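Local coordinates for acetyl-CoA acetyltransferase (Bacillus anthracis, PDB 3SS6), which probably catalyses the reversible thiolase condensation of two acetyl-CoA molecules into acetoacetyl-CoA and free CoA, at residues G44-E47 with P48-D52; I98-A101 with A102-I105. All coordinates share one frame; numbering follows the deposited sequence.

Contact 1: G44-E47 with P48-D52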
loop_
_atom_site.group_PDB
_atom_site.type_symbol
_atom_site.label_atom_id
_atom_site.label_comp_id
_atom_site.label_asym_id
_atom_site.label_seq_id
_atom_site.Cartn_x
_atom_site.Cartn_y
_atom_site.Cartn_z
ATOM N N GLY A 44 41.206 1.243 -15.531
ATOM C CA GLY A 44 41.846 2.180 -14.625
ATOM C C GLY A 44 43.248 1.825 -14.177
ATOM O O GLY A 44 43.855 2.576 -13.427
ATOM N N GLY A 45 43.759 0.683 -14.627
ATOM C CA GLY A 45 45.140 0.321 -14.355
ATOM C C GLY A 45 45.364 -0.362 -13.019
ATOM O O GLY A 45 46.503 -0.461 -12.543
ATOM N N VAL A 46 44.278 -0.842 -12.421
ATOM C CA VAL A 46 44.337 -1.524 -11.130
ATOM C C VAL A 46 43.513 -2.800 -11.149
ATOM O O VAL A 46 42.541 -2.913 -11.892
ATOM C CB VAL A 46 43.787 -0.635 -9.981
ATOM C CG1 VAL A 46 44.753 0.484 -9.661
ATOM C CG2 VAL A 46 42.397 -0.091 -10.332
ATOM N N GLU A 47 43.902 -3.765 -10.324
ATOM C CA GLU A 47 43.041 -4.911 -10.078
ATOM C C GLU A 47 42.067 -4.560 -8.958
ATOM O O GLU A 47 42.354 -3.697 -8.117
ATOM C CB GLU A 47 43.872 -6.135 -9.684
ATOM C CG GLU A 47 44.759 -6.649 -10.798
ATOM C CD GLU A 47 43.963 -7.033 -12.033
ATOM O OE1 GLU A 47 43.120 -7.952 -11.940
ATOM O OE2 GLU A 47 44.182 -6.414 -13.099
ATOM N N PRO A 48 40.912 -5.228 -8.934
ATOM C CA PRO A 48 39.923 -4.944 -7.889
ATOM C C PRO A 48 40.502 -4.943 -6.473
ATOM O O PRO A 48 40.120 -4.085 -5.670
ATOM C CB PRO A 48 38.907 -6.074 -8.070
ATOM C CG PRO A 48 38.937 -6.339 -9.542
ATOM C CD PRO A 48 40.405 -6.211 -9.911
ATOM N N HIS A 49 41.410 -5.863 -6.163
ATOM C CA HIS A 49 41.935 -5.941 -4.803
ATOM C C HIS A 49 42.738 -4.690 -4.423
ATOM O O HIS A 49 42.955 -4.418 -3.238
ATOM C CB HIS A 49 42.772 -7.211 -4.606
ATOM C CG HIS A 49 44.118 -7.155 -5.254
ATOM N ND1 HIS A 49 44.375 -7.704 -6.492
ATOM C CD2 HIS A 49 45.285 -6.615 -4.832
ATOM C CE1 HIS A 49 45.642 -7.503 -6.805
ATOM N NE2 HIS A 49 46.216 -6.844 -5.816
ATOM N N GLU A 50 43.154 -3.919 -5.425
ATOM C CA GLU A 50 43.937 -2.712 -5.177
ATOM C C GLU A 50 43.051 -1.511 -4.880
ATOM O O GLU A 50 43.544 -0.446 -4.478
ATOM C CB GLU A 50 44.812 -2.381 -6.373
ATOM C CG GLU A 50 45.871 -3.405 -6.630
ATOM C CD GLU A 50 46.701 -3.034 -7.825
ATOM O OE1 GLU A 50 47.702 -2.316 -7.629
ATOM O OE2 GLU A 50 46.337 -3.435 -8.951
ATOM N N VAL A 51 41.747 -1.673 -5.086
ATOM C CA VAL A 51 40.806 -0.588 -4.802
ATOM C C VAL A 51 40.557 -0.476 -3.305
ATOM O O VAL A 51 40.128 -1.437 -2.664
ATOM C CB VAL A 51 39.467 -0.802 -5.524
ATOM C CG1 VAL A 51 38.491 0.315 -5.166
ATOM C CG2 VAL A 51 39.697 -0.875 -7.043
ATOM N N ASP A 52 40.815 0.701 -2.746
ATOM C CA ASP A 52 40.669 0.894 -1.305
ATOM C C ASP A 52 39.225 1.206 -0.868
ATOM O O ASP A 52 38.823 0.885 0.253
ATOM C CB ASP A 52 41.642 1.981 -0.839
ATOM C CG ASP A 52 43.099 1.564 -1.024
ATOM O OD1 ASP A 52 43.448 0.435 -0.619
ATOM O OD2 ASP A 52 43.896 2.333 -1.605
#
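Two hydrogen bonds tie E47 to E50 across a single turn. The backbone N of E47 donates to OE2 of E50 at 2.8 Å, and the bond is nearly straight, with an N-H...O angle of 174°; it meets the anti side of the carboxylate, somewhat out of its plane. In the reverse direction the N-H of E50 donates to the O of E47, with E50 N also 2.8 Å from E47 O and standing above the carbonyl plane. With CG beside the backbone N and an extended chain beyond it (chi2 180°), E50 has just the length to send its carboxylate back to the start of the turn. Its other oxygen, OE1, forms a salt bridge with K269, which should favour the charged form and hold the group between two partners.

The turn is the 3-10 segment 48-50, in the loop that leads from helix 29-43 to strand 53-57 within the thiolase N-terminal domain. The side-chain bond from E50 closes back on the N-H of E47, the residue just before this 3-10 turn. P48 suits the first position of the turn, where its ring fixes phi and no N-H is needed. Earlier, G45 leaves the helix with phi +85°, a conformation that favours glycine.

Van der Waals contacts complete the turn. H49 folds its ring back obliquely, CE1 3.6 Å from CB of E47. Deeper, CG2 of V46 and CG2 of V51 approach to 4.3 Å; both valines are buried, and they touch V112 and V114 of strand 112-120 respectively.

Contact 2: I98-A101 with A102-I105. With K (potassium ion), chain F.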
loop_
_atom_site.group_PDB
_atom_site.type_symbol
_atom_site.label_atom_id
_atom_site.label_comp_id
_atom_site.label_asym_id
_atom_site.label_seq_id
_atom_site.Cartn_x
_atom_site.Cartn_y
_atom_site.Cartn_z
ATOM N N ILE A 98 33.130 12.066 -5.946
ATOM C CA ILE A 98 34.455 12.267 -6.520
ATOM C C ILE A 98 35.312 13.140 -5.605
ATOM O O ILE A 98 36.501 12.881 -5.433
ATOM C CB ILE A 98 34.349 12.894 -7.917
ATOM C CG1 ILE A 98 33.703 11.882 -8.871
ATOM C CG2 ILE A 98 35.730 13.358 -8.410
ATOM C CD1 ILE A 98 33.173 12.506 -10.162
ATOM N N MET A 99 34.715 14.181 -5.027
ATOM C CA MET A 99 35.442 15.061 -4.111
ATOM C C MET A 99 35.893 14.330 -2.846
ATOM O O MET A 99 37.020 14.521 -2.377
ATOM C CB MET A 99 34.592 16.288 -3.753
ATOM C CG MET A 99 34.343 17.168 -4.973
ATOM S SD MET A 99 32.826 18.136 -4.841
ATOM C CE MET A 99 33.106 19.001 -3.293
ATOM N N SER A 100 35.014 13.487 -2.317
ATOM C CA SER A 100 35.323 12.713 -1.130
ATOM C C SER A 100 36.432 11.699 -1.422
ATOM O O SER A 100 37.309 11.467 -0.578
ATOM C CB SER A 100 34.064 12.030 -0.601
ATOM O OG SER A 100 33.177 12.993 -0.044
ATOM N N ALA A 101 36.410 11.122 -2.620
ATOM C CA ALA A 101 37.494 10.237 -3.046
ATOM C C ALA A 101 38.804 11.019 -3.100
ATOM O O ALA A 101 39.861 10.551 -2.630
ATOM C CB ALA A 101 37.187 9.629 -4.422
ATOM N N ALA A 102 38.743 12.220 -3.671
ATOM C CA ALA A 102 39.945 13.043 -3.755
ATOM C C ALA A 102 40.488 13.356 -2.359
ATOM O O ALA A 102 41.707 13.313 -2.132
ATOM C CB ALA A 102 39.662 14.326 -4.531
ATOM N N MET A 103 39.596 13.650 -1.418
ATOM C CA MET A 103 40.036 13.930 -0.054
ATOM C C MET A 103 40.783 12.745 0.538
ATOM O O MET A 103 41.843 12.917 1.131
ATOM C CB MET A 103 38.862 14.308 0.859
ATOM C CG MET A 103 38.182 15.610 0.462
ATOM S SD MET A 103 37.130 16.305 1.772
ATOM C CE MET A 103 35.822 15.082 1.877
ATOM N N GLN A 104 40.223 11.546 0.395
ATOM C CA GLN A 104 40.886 10.357 0.921
ATOM C C GLN A 104 42.265 10.183 0.296
ATOM O O GLN A 104 43.224 9.834 0.976
ATOM C CB GLN A 104 40.053 9.099 0.670
ATOM C CG GLN A 104 38.777 9.043 1.493
ATOM C CD GLN A 104 38.137 7.663 1.491
ATOM O OE1 GLN A 104 38.544 6.775 0.739
ATOM N NE2 GLN A 104 37.130 7.485 2.328
ATOM N N ILE A 105 42.365 10.422 -1.007
ATOM C CA ILE A 105 43.645 10.250 -1.693
ATOM C C ILE A 105 44.639 11.330 -1.289
ATOM O O ILE A 105 45.809 11.040 -1.031
ATOM C CB ILE A 105 43.451 10.210 -3.216
ATOM C CG1 ILE A 105 42.631 8.964 -3.586
ATOM C CG2 ILE A 105 44.815 10.258 -3.943
ATOM C CD1 ILE A 105 42.060 8.988 -5.006
HETATM K K K F . 33.290 12.154 2.776
#
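M103 curls back towards S100 through a bend at its last torsion: the chain runs out extended from CG, then chi3 of -67° swings CE round to 3.9 Å from S100 OG. S100 keeps OG beside its own backbone N (chi1 -71°), and this places S100 OG 2.9 Å from a potassium ion. Both residues belong to helix 93-107 of the thiolase N-terminal domain, buried over this stretch, which follows the modified cysteine C91, seen here as S-hydroxycysteine. The ion is shared with the second subunit: S100 and Y85 of this chain and S100 and Y85 of the other copy contribute one oxygen each, so a small hydroxyl residue suits a place where the two subunits meet. Q96, one turn earlier, also bonds OG. M103 supplies flexible apolar bulk to the same interface, packing on L107 of the second subunit.

The backbone is regular alpha-helix, with four successive i to i+4 bonds from A102 N to I98 O through I105 N to A101 O. Q104 runs extended beyond CG to its partners, OE1 bonding OG of S110 and NE2 bonding OE1 of E53, so the buried amide is satisfied at both atoms. A101 is small enough for the helix to lie close to V113 and A115 of strand 112-120. I98, its branched side chain packed on the sheet, meets I277, L258 and L389. I105 leans back along the helix, its CG1 3.3 Å from the O of A101.

Following the chain from the N terminus, strand 7-19 leads to helix 29-43, and contact 1 then closes the short turn that delivers the chain into strand 53-57. The chain passes through strand 83-88 before helix 93-107, where contact 2 lies. The two contacts are therefore in series, neither nested nor crossed. Their centres are about 16 Å apart, and they do not touch. Strand 112-120 links them: V46 and V51 of contact 1 and A101, Q104 and I105 of contact 2 all pack on it. Contact 1 stays within one chain, whereas contact 2 reaches the subunit interface, where S100 shares the potassium ion with the second subunit.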